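Local coordinates for protein fructuronate-tagaturonate epimerase UxaE from Cohnella laeviribosi in complex with 1 glycerol (Cohnella laeviribosi, PDB 6IL9) that catalyses the interconversion of fructuronate and tagaturonate by epimerisation, on a zinc-binding TIM-barrel scaffold, at residues A[133-138]-A[174-179]; A[163-168]-A[255-260]; A[202-205]-A[210-213]. All blocks are in the same frame, centred on the assembly; numbering follows the deposited sequence.

Contact 1 (A[133-138]-A[174-179]); sequences RDYKQV and LGFTML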
loop_
_atom_site.group_PDB
_atom_site.type_symbol
_atom_site.label_atom_id
_atom_site.label_comp_id
_atom_site.label_asym_id
_atom_site.label_seq_id
_atom_site.Cartn_x
_atom_site.Cartn_y
_atom_site.Cartn_z
ATOM N N ARG A 133 12.584 -7.051 4.950
ATOM C CA ARG A 133 11.650 -8.063 4.486
ATOM C C ARG A 133 11.766 -8.227 2.978
ATOM O O ARG A 133 12.418 -7.440 2.295
ATOM C CB ARG A 133 10.218 -7.695 4.889
ATOM C CG ARG A 133 10.063 -7.548 6.389
ATOM C CD ARG A 133 8.679 -7.050 6.739
ATOM N NE ARG A 133 7.693 -8.121 6.657
ATOM C CZ ARG A 133 6.467 -7.967 6.164
ATOM N NH1 ARG A 133 6.088 -6.778 5.687
ATOM N NH2 ARG A 133 5.626 -9.000 6.144
ATOM N N ASP A 134 11.144 -9.284 2.458
ATOM C CA ASP A 134 11.100 -9.502 1.020
ATOM C C ASP A 134 9.656 -9.684 0.585
ATOM O O ASP A 134 8.754 -9.858 1.409
ATOM C CB ASP A 134 11.960 -10.703 0.588
ATOM C CG ASP A 134 11.525 -12.008 1.216
ATOM O OD1 ASP A 134 10.323 -12.345 1.173
ATOM O OD2 ASP A 134 12.399 -12.727 1.747
ATOM N N TYR A 135 9.448 -9.669 -0.736
ATOM C CA TYR A 135 8.085 -9.702 -1.264
ATOM C C TYR A 135 7.395 -11.036 -0.996
ATOM O O TYR A 135 6.164 -11.081 -0.878
ATOM C CB TYR A 135 8.090 -9.397 -2.763
ATOM C CG TYR A 135 7.871 -7.932 -3.084
ATOM C CD1 TYR A 135 7.075 -7.132 -2.271
ATOM C CD2 TYR A 135 8.473 -7.353 -4.190
ATOM C CE1 TYR A 135 6.878 -5.787 -2.564
ATOM C CE2 TYR A 135 8.291 -6.016 -4.488
ATOM C CZ TYR A 135 7.492 -5.236 -3.679
ATOM O OH TYR A 135 7.316 -3.897 -3.998
ATOM N N LYS A 136 8.150 -12.134 -0.918
ATOM C CA LYS A 136 7.516 -13.406 -0.588
ATOM C C LYS A 136 6.789 -13.328 0.747
ATOM O O LYS A 136 5.660 -13.811 0.872
ATOM C CB LYS A 136 8.559 -14.526 -0.561
ATOM C CG LYS A 136 9.056 -14.903 -1.932
ATOM C CD LYS A 136 10.186 -15.919 -1.830
ATOM C CE LYS A 136 10.459 -16.554 -3.180
ATOM N NZ LYS A 136 11.507 -17.615 -3.086
ATOM N N GLN A 137 7.415 -12.702 1.752
ATOM C CA GLN A 137 6.785 -12.586 3.063
ATOM C C GLN A 137 5.536 -11.715 3.014
ATOM O O GLN A 137 4.571 -11.968 3.744
ATOM C CB GLN A 137 7.779 -12.015 4.070
ATOM C CG GLN A 137 9.065 -12.804 4.168
ATOM C CD GLN A 137 10.031 -12.151 5.119
ATOM O OE1 GLN A 137 10.545 -11.072 4.848
ATOM N NE2 GLN A 137 10.271 -12.792 6.255
ATOM N N VAL A 138 5.539 -10.675 2.174
ATOM C CA VAL A 138 4.377 -9.793 2.099
ATOM C C VAL A 138 3.165 -10.561 1.571
ATOM O O VAL A 138 2.070 -10.503 2.149
ATOM C CB VAL A 138 4.704 -8.553 1.242
ATOM C CG1 VAL A 138 3.490 -7.645 1.119
ATOM C CG2 VAL A 138 5.869 -7.781 1.882
ATOM N N LEU A 174 6.911 -13.266 -8.809
ATOM C CA LEU A 174 6.422 -13.656 -7.496
ATOM C C LEU A 174 4.900 -13.648 -7.392
ATOM O O LEU A 174 4.364 -13.949 -6.319
ATOM C CB LEU A 174 7.034 -12.738 -6.432
ATOM C CG LEU A 174 8.528 -12.945 -6.172
ATOM C CD1 LEU A 174 9.044 -11.967 -5.122
ATOM C CD2 LEU A 174 8.802 -14.386 -5.755
ATOM N N GLY A 175 4.188 -13.335 -8.473
ATOM C CA GLY A 175 2.748 -13.453 -8.481
ATOM C C GLY A 175 1.990 -12.184 -8.161
ATOM O O GLY A 175 0.781 -12.254 -7.910
ATOM N N PHE A 176 2.652 -11.031 -8.158
ATOM C CA PHE A 176 1.934 -9.792 -7.892
ATOM C C PHE A 176 0.948 -9.512 -9.016
ATOM O O PHE A 176 1.202 -9.823 -10.185
ATOM C CB PHE A 176 2.910 -8.635 -7.708
ATOM C CG PHE A 176 3.547 -8.630 -6.350
ATOM C CD1 PHE A 176 4.607 -9.474 -6.075
ATOM C CD2 PHE A 176 3.043 -7.839 -5.333
ATOM C CE1 PHE A 176 5.185 -9.513 -4.811
ATOM C CE2 PHE A 176 3.620 -7.852 -4.067
ATOM C CZ PHE A 176 4.682 -8.702 -3.796
ATOM N N THR A 177 -0.206 -8.963 -8.642
ATOM C CA THR A 177 -1.309 -8.757 -9.570
ATOM C C THR A 177 -1.527 -7.291 -9.889
ATOM O O THR A 177 -2.278 -6.974 -10.818
ATOM C CB THR A 177 -2.597 -9.359 -9.001
ATOM O OG1 THR A 177 -2.829 -8.849 -7.678
ATOM C CG2 THR A 177 -2.472 -10.865 -8.937
ATOM N N MET A 178 -0.884 -6.405 -9.147
ATOM C CA MET A 178 -0.921 -4.974 -9.366
ATOM C C MET A 178 0.520 -4.503 -9.426
ATOM O O MET A 178 1.331 -4.904 -8.588
ATOM C CB MET A 178 -1.693 -4.283 -8.233
ATOM C CG MET A 178 -1.742 -2.773 -8.303
ATOM S SD MET A 178 -2.932 -2.065 -7.122
ATOM C CE MET A 178 -2.606 -0.331 -7.446
ATOM N N LEU A 179 0.860 -3.710 -10.435
ATOM C CA LEU A 179 2.215 -3.190 -10.580
ATOM C C LEU A 179 2.153 -1.673 -10.637
ATOM O O LEU A 179 1.534 -1.111 -11.543
ATOM C CB LEU A 179 2.897 -3.750 -11.835
ATOM C CG LEU A 179 3.465 -5.162 -11.754
ATOM C CD1 LEU A 179 4.560 -5.355 -12.794
ATOM C CD2 LEU A 179 3.999 -5.452 -10.376
#
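On the outer layer of the TIM barrel, Tyr-135 in the first turn of helix 135-149 packs against Leu-174 and Phe-176. These two belong to the link between helix 165-173 and strand 178-182. The two rings make an edge-to-face pair. Phe-176 turns its edge toward the face of Tyr-135, with centroids 4.5 Å apart and planes at 58°, so the T is tilted. The touching rim is the CE1 and CZ side of Phe-176. Its CZ comes to 3.2 Å from Tyr-135 CD1, which is close packing for two carbons. Phe-176 CG is set anti to its own carbonyl carbon (chi1 -78°), and this carries the ring across to the helix. Leu-174 splits its methyls between two partners. CD1 rests 3.6 Å from Tyr-135 CB, while CD2 lies 3.8 Å from Lys-136 CE, against the extended aliphatic chain of that lysine. Both ends of the contact are shaped by helix-end motifs. Asp-134 and Gln-137 form a capping box at the start of helix 135-149. Gln-137 N bonds to Asp-134 OD1 at 3.0 Å, nearly in line with the C-O bond. In return, Asp-134 N uses a lone pair of Gln-137 OE1, in the carbonyl plane. Gly-175 ends helix 165-173 in a Schellman motif with positive phi (95°), where a CB would press on the carbonyl O of Leu-174. The turn brings Phe-176 in just before the strand. Around this, Tyr-135 OH bonds to Gln-123 O of strand 117-124, and its ring also meets Leu-128 of helix 125-131 and Met-170 of helix 165-173. Phe-176 touches Ala-157 of strand 156-162, so the aromatic pair fits between barrel strands and the helices outside them.

Contact 2 (A[163-168]-A[255-260]); sequences KKEEDI and YEKYIQ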
loop_
_atom_site.group_PDB
_atom_site.type_symbol
_atom_site.label_atom_id
_atom_site.label_comp_id
_atom_site.label_asym_id
_atom_site.label_seq_id
_atom_site.Cartn_x
_atom_site.Cartn_y
_atom_site.Cartn_z
ATOM N N LYS A 163 10.534 1.070 -9.747
ATOM C CA LYS A 163 11.317 1.950 -10.609
ATOM C C LYS A 163 12.264 1.187 -11.519
ATOM O O LYS A 163 12.489 1.606 -12.655
ATOM C CB LYS A 163 12.146 2.944 -9.758
ATOM C CG LYS A 163 11.325 3.917 -8.922
ATOM C CD LYS A 163 12.231 4.833 -8.092
ATOM C CE LYS A 163 11.517 5.329 -6.829
ATOM N NZ LYS A 163 12.366 5.236 -5.601
ATOM N N LYS A 164 12.831 0.086 -11.041
ATOM C CA LYS A 164 13.876 -0.625 -11.763
ATOM C C LYS A 164 13.295 -1.865 -12.421
ATOM O O LYS A 164 12.447 -2.548 -11.840
ATOM C CB LYS A 164 15.014 -1.015 -10.816
ATOM C CG LYS A 164 15.659 0.155 -10.117
ATOM C CD LYS A 164 17.030 -0.223 -9.571
ATOM C CE LYS A 164 17.906 1.007 -9.360
ATOM N NZ LYS A 164 17.910 1.926 -10.537
ATOM N N GLU A 165 13.770 -2.161 -13.636
ATOM C CA GLU A 165 13.224 -3.285 -14.393
ATOM C C GLU A 165 13.398 -4.600 -13.646
ATOM O O GLU A 165 12.532 -5.479 -13.721
ATOM C CB GLU A 165 13.887 -3.362 -15.769
ATOM C CG GLU A 165 13.596 -2.174 -16.649
ATOM C CD GLU A 165 14.104 -2.358 -18.066
ATOM O OE1 GLU A 165 14.631 -1.379 -18.631
ATOM O OE2 GLU A 165 13.973 -3.473 -18.611
ATOM N N GLU A 166 14.517 -4.756 -12.928
ATOM C CA GLU A 166 14.742 -5.974 -12.154
ATOM C C GLU A 166 13.639 -6.184 -11.124
ATOM O O GLU A 166 13.185 -7.314 -10.912
ATOM C CB GLU A 166 16.109 -5.915 -11.469
ATOM C CG GLU A 166 16.770 -7.269 -11.286
ATOM C CD GLU A 166 17.599 -7.363 -10.012
ATOM O OE1 GLU A 166 17.870 -8.500 -9.559
ATOM O OE2 GLU A 166 17.986 -6.304 -9.468
ATOM N N ASP A 167 13.194 -5.101 -10.485
ATOM C CA ASP A 167 12.138 -5.183 -9.483
ATOM C C ASP A 167 10.780 -5.466 -10.112
ATOM O O ASP A 167 9.969 -6.198 -9.530
ATOM C CB ASP A 167 12.098 -3.882 -8.674
ATOM C CG ASP A 167 13.337 -3.694 -7.808
ATOM O OD1 ASP A 167 13.927 -4.714 -7.391
ATOM O OD2 ASP A 167 13.721 -2.537 -7.541
ATOM N N ILE A 168 10.525 -4.921 -11.302
ATOM C CA ILE A 168 9.298 -5.241 -12.032
ATOM C C ILE A 168 9.272 -6.720 -12.413
ATOM O O ILE A 168 8.245 -7.400 -12.282
ATOM C CB ILE A 168 9.178 -4.336 -13.270
ATOM C CG1 ILE A 168 9.051 -2.876 -12.827
ATOM C CG2 ILE A 168 8.027 -4.765 -14.145
ATOM C CD1 ILE A 168 9.278 -1.885 -13.954
ATOM N N TYR A 255 5.075 -0.887 -20.190
ATOM C CA TYR A 255 3.842 -1.592 -20.530
ATOM C C TYR A 255 4.093 -2.643 -21.609
ATOM O O TYR A 255 3.680 -3.803 -21.478
ATOM C CB TYR A 255 2.753 -0.615 -20.991
ATOM C CG TYR A 255 1.521 -1.397 -21.380
ATOM C CD1 TYR A 255 0.696 -1.947 -20.398
ATOM C CD2 TYR A 255 1.213 -1.644 -22.716
ATOM C CE1 TYR A 255 -0.397 -2.713 -20.725
ATOM C CE2 TYR A 255 0.102 -2.414 -23.057
ATOM C CZ TYR A 255 -0.697 -2.936 -22.055
ATOM O OH TYR A 255 -1.792 -3.706 -22.378
ATOM N N GLU A 256 4.792 -2.256 -22.678
ATOM C CA GLU A 256 4.984 -3.183 -23.784
ATOM C C GLU A 256 5.978 -4.284 -23.434
ATOM O O GLU A 256 5.799 -5.428 -23.864
ATOM C CB GLU A 256 5.430 -2.419 -25.034
ATOM C CG GLU A 256 4.346 -1.509 -25.577
ATOM C CD GLU A 256 4.813 -0.612 -26.721
ATOM O OE1 GLU A 256 6.033 -0.524 -26.985
ATOM O OE2 GLU A 256 3.941 0.013 -27.363
ATOM N N LYS A 257 7.004 -3.972 -22.640
ATOM C CA LYS A 257 8.031 -4.968 -22.334
ATOM C C LYS A 257 7.545 -5.990 -21.311
ATOM O O LYS A 257 7.854 -7.183 -21.433
ATOM C CB LYS A 257 9.306 -4.282 -21.835
ATOM C CG LYS A 257 10.534 -5.209 -21.786
ATOM C CD LYS A 257 11.835 -4.453 -21.524
ATOM C CE LYS A 257 13.027 -5.417 -21.414
ATOM N NZ LYS A 257 14.312 -4.685 -21.167
ATOM N N TYR A 258 6.769 -5.555 -20.310
ATOM C CA TYR A 258 6.500 -6.370 -19.126
ATOM C C TYR A 258 5.025 -6.624 -18.833
ATOM O O TYR A 258 4.694 -7.698 -18.326
ATOM C CB TYR A 258 7.123 -5.713 -17.886
ATOM C CG TYR A 258 8.633 -5.718 -17.909
ATOM C CD1 TYR A 258 9.338 -6.915 -17.876
ATOM C CD2 TYR A 258 9.349 -4.534 -17.970
ATOM C CE1 TYR A 258 10.712 -6.932 -17.904
ATOM C CE2 TYR A 258 10.728 -4.534 -17.988
ATOM C CZ TYR A 258 11.403 -5.740 -17.959
ATOM O OH TYR A 258 12.779 -5.736 -17.978
ATOM N N ILE A 259 4.139 -5.675 -19.102
ATOM C CA ILE A 259 2.732 -5.848 -18.722
ATOM C C ILE A 259 1.960 -6.609 -19.786
ATOM O O ILE A 259 1.312 -7.617 -19.496
ATOM C CB ILE A 259 2.091 -4.472 -18.440
ATOM C CG1 ILE A 259 2.979 -3.643 -17.504
ATOM C CG2 ILE A 259 0.666 -4.631 -17.887
ATOM C CD1 ILE A 259 3.151 -4.247 -16.116
ATOM N N GLN A 260 2.011 -6.110 -21.025
ATOM C CA GLN A 260 1.389 -6.775 -22.163
ATOM C C GLN A 260 1.820 -8.233 -22.256
ATOM O O GLN A 260 1.023 -9.104 -22.624
ATOM C CB GLN A 260 1.781 -6.018 -23.431
ATOM C CG GLN A 260 1.018 -6.319 -24.698
ATOM C CD GLN A 260 1.157 -5.175 -25.693
ATOM O OE1 GLN A 260 0.176 -4.712 -26.271
ATOM N NE2 GLN A 260 2.384 -4.697 -25.876
#
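Glu-165 OE2 accepts two hydrogen bonds from helix 234-259. Tyr-258 OH donates to it at 2.6 Å, on the anti lone pair. Lys-257 NZ donates at 2.8 Å on the syn lone pair, and this bond is also a salt bridge. The contact joins the start of helix 165-173 to the end of helix 234-259, two helices on the outside of the TIM barrel. OE2 lies in the plane of the Tyr-258 ring, at its edge, while the carboxylate itself is turned 69° from that plane. Glu-165 reaches this place with an extended chain beyond CG. Lys-257 is extended as well, and its chain crosses that of Glu-165 at about a right angle. Tyr-253 extends the polar group. Its OH bonds to both Glu-165 OE1 and Lys-257 NZ. Arg-169 NH1 bonds to Tyr-258 OH, so this hydroxyl has a second partner. The nearby positive charges would probably favour an ionised carboxylate. A leucine in place of Glu-165 would probably leave Lys-257 without its mate in charge and Tyr-258 OH without its acceptor, and the lysine end would be less fixed. Within its own helix, Lys-257 also lays CG over the centre of one face of the Tyr-258 ring, 3.8 Å above its plane. Across the contact, Glu-165 CB lies 3.4 Å from Tyr-258 OH, at the far end of the same ring. Further in, the polar group gives way to packing. The buried Ile-168, one turn after Glu-165, touches the root of the ring. Its CG2, placed anti to the backbone N, is the branch that reaches the ring, 3.9 Å from Tyr-258 CG.

Contact 3 (A[202-205]-A[210-213]); sequences KYEE and VRSH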
loop_
_atom_site.group_PDB
_atom_site.type_symbol
_atom_site.label_atom_id
_atom_site.label_comp_id
_atom_site.label_asym_id
_atom_site.label_seq_id
_atom_site.Cartn_x
_atom_site.Cartn_y
_atom_site.Cartn_z
ATOM N N LYS A 202 13.896 25.011 -24.965
ATOM C CA LYS A 202 14.104 23.580 -24.782
ATOM C C LYS A 202 13.153 22.783 -25.667
ATOM O O LYS A 202 13.535 21.745 -26.229
ATOM C CB LYS A 202 13.936 23.229 -23.299
ATOM C CG LYS A 202 14.039 21.750 -22.951
ATOM C CD LYS A 202 15.172 21.046 -23.695
ATOM C CE LYS A 202 14.792 19.602 -23.983
ATOM N NZ LYS A 202 14.314 19.398 -25.384
ATOM N N TYR A 203 11.919 23.271 -25.826
ATOM C CA TYR A 203 10.957 22.606 -26.701
ATOM C C TYR A 203 11.458 22.551 -28.140
ATOM O O TYR A 203 11.244 21.554 -28.844
ATOM C CB TYR A 203 9.605 23.321 -26.633
ATOM C CG TYR A 203 8.521 22.740 -27.519
ATOM C CD1 TYR A 203 7.764 21.647 -27.104
ATOM C CD2 TYR A 203 8.241 23.288 -28.769
ATOM C CE1 TYR A 203 6.773 21.113 -27.919
ATOM C CE2 TYR A 203 7.252 22.768 -29.580
ATOM C CZ TYR A 203 6.519 21.682 -29.147
ATOM O OH TYR A 203 5.544 21.162 -29.954
ATOM N N GLU A 204 12.133 23.609 -28.596
ATOM C CA GLU A 204 12.558 23.656 -29.991
ATOM C C GLU A 204 13.730 22.725 -30.281
ATOM O O GLU A 204 14.006 22.450 -31.454
ATOM C CB GLU A 204 12.915 25.090 -30.389
ATOM C CG GLU A 204 11.711 26.022 -30.506
ATOM C CD GLU A 204 10.937 25.858 -31.803
ATOM O OE1 GLU A 204 10.144 26.770 -32.132
ATOM O OE2 GLU A 204 11.122 24.828 -32.491
ATOM N N GLU A 205 14.423 22.234 -29.254
ATOM C CA GLU A 205 15.457 21.225 -29.452
ATOM C C GLU A 205 14.888 19.828 -29.701
ATOM O O GLU A 205 15.650 18.918 -30.051
ATOM C CB GLU A 205 16.399 21.193 -28.245
ATOM C CG GLU A 205 16.993 22.547 -27.909
ATOM C CD GLU A 205 18.065 22.477 -26.848
ATOM O OE1 GLU A 205 18.876 23.424 -26.768
ATOM O OE2 GLU A 205 18.106 21.479 -26.095
ATOM N N VAL A 210 8.338 14.909 -33.408
ATOM C CA VAL A 210 7.722 14.985 -32.086
ATOM C C VAL A 210 6.866 16.236 -31.978
ATOM O O VAL A 210 5.699 16.187 -31.567
ATOM C CB VAL A 210 8.811 14.974 -30.997
ATOM C CG1 VAL A 210 8.220 15.271 -29.626
ATOM C CG2 VAL A 210 9.585 13.658 -31.006
ATOM N N ARG A 211 7.440 17.383 -32.342
ATOM C CA ARG A 211 6.708 18.636 -32.228
ATOM C C ARG A 211 5.493 18.643 -33.140
ATOM O O ARG A 211 4.443 19.184 -32.774
ATOM C CB ARG A 211 7.645 19.810 -32.527
ATOM C CG ARG A 211 8.730 19.966 -31.478
ATOM C CD ARG A 211 9.523 21.244 -31.676
ATOM N NE ARG A 211 10.693 21.037 -32.525
ATOM C CZ ARG A 211 10.747 21.364 -33.812
ATOM N NH1 ARG A 211 9.692 21.904 -34.406
ATOM N NH2 ARG A 211 11.858 21.147 -34.506
ATOM N N SER A 212 5.592 18.003 -34.306
ATOM C CA SER A 212 4.436 17.913 -35.190
ATOM C C SER A 212 3.351 17.021 -34.594
ATOM O O SER A 212 2.160 17.352 -34.666
ATOM C CB SER A 212 4.871 17.399 -36.561
ATOM O OG SER A 212 3.808 16.747 -37.230
ATOM N N HIS A 213 3.741 15.891 -33.998
ATOM C CA HIS A 213 2.759 14.987 -33.402
ATOM C C HIS A 213 1.949 15.696 -32.324
ATOM O O HIS A 213 0.715 15.612 -32.301
ATOM C CB HIS A 213 3.454 13.752 -32.824
ATOM C CG HIS A 213 2.596 12.954 -31.883
ATOM N ND1 HIS A 213 1.642 12.059 -32.321
ATOM C CD2 HIS A 213 2.555 12.913 -30.527
ATOM C CE1 HIS A 213 1.048 11.504 -31.277
ATOM N NE2 HIS A 213 1.581 12.007 -30.178
#
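Arg-211 passes its aliphatic chain at a slant over the Tyr-203 ring and carries its guanidinium on to Glu-204. The contact with the ring is of the CH-pi kind. Arg-211 CG lies 4.0 Å from the centroid of the Tyr-203 ring, 30° off the normal, so it sits off-centre over the face. CD of Arg-211 comes nearer the rim, 3.4 Å from Tyr-203 CE2. The same CD lies 3.3 Å from the backbone oxygen Tyr-203 O. At the far end of the ring, Tyr-203 OH rests 3.6 Å from Arg-211 CB. The arginine then bends at chi3 (-91°), and this swings the guanidinium away from the ring toward Glu-204. There Glu-204 OE2 sits over one face of the guanidinium, 3.6 Å above its plane and toward the rim. It forms a long salt bridge to Arg-211 NH1 at 3.8 Å. No N-H points at the oxygen. Glu-204 gets there by curling at chi2 (-79°), since its CB starts out pointing away. Other residues hold these groups in place. Arg-211 NE bonds to Leu-206 O, in the short link between helices 196-204 and 208-218. Tyr-203 OH bonds to Glu-215 OE1, one turn beyond Arg-211. The ring of Tyr-203 also touches Met-238 and Val-241 of helix 234-259. The contact therefore joins two successive helices, 196-204 and 208-218, through a short link, beside that long helix. Glu-204 adds only charge attraction from above the guanidinium plane, which is probably modest at the exposed surface. The apolar fit of the arginine methylenes to the tyrosine forms the inner part of the joint.

In the fold
Contacts 1 and 2 lie on the outer layer of the barrel, with centres 14 Å apart. They interlock along the chain: helix 165-173 begins in contact 2 and leads into the 174-179 segment of contact 1. They also touch, since Leu-179 CD1, on strand 178-182, packs 3.8 Å from both Ile-168 CG2 and Ile-259 CD1. Contact 3 is remote, 40 Å from contact 1 and 28 Å from contact 2 between centres. Its helical hairpin is inserted between strand 178-182 and helix 234-259, hence inside the loop closed by contact 2. Helix 234-259 connects this outlying hairpin to the barrel wall.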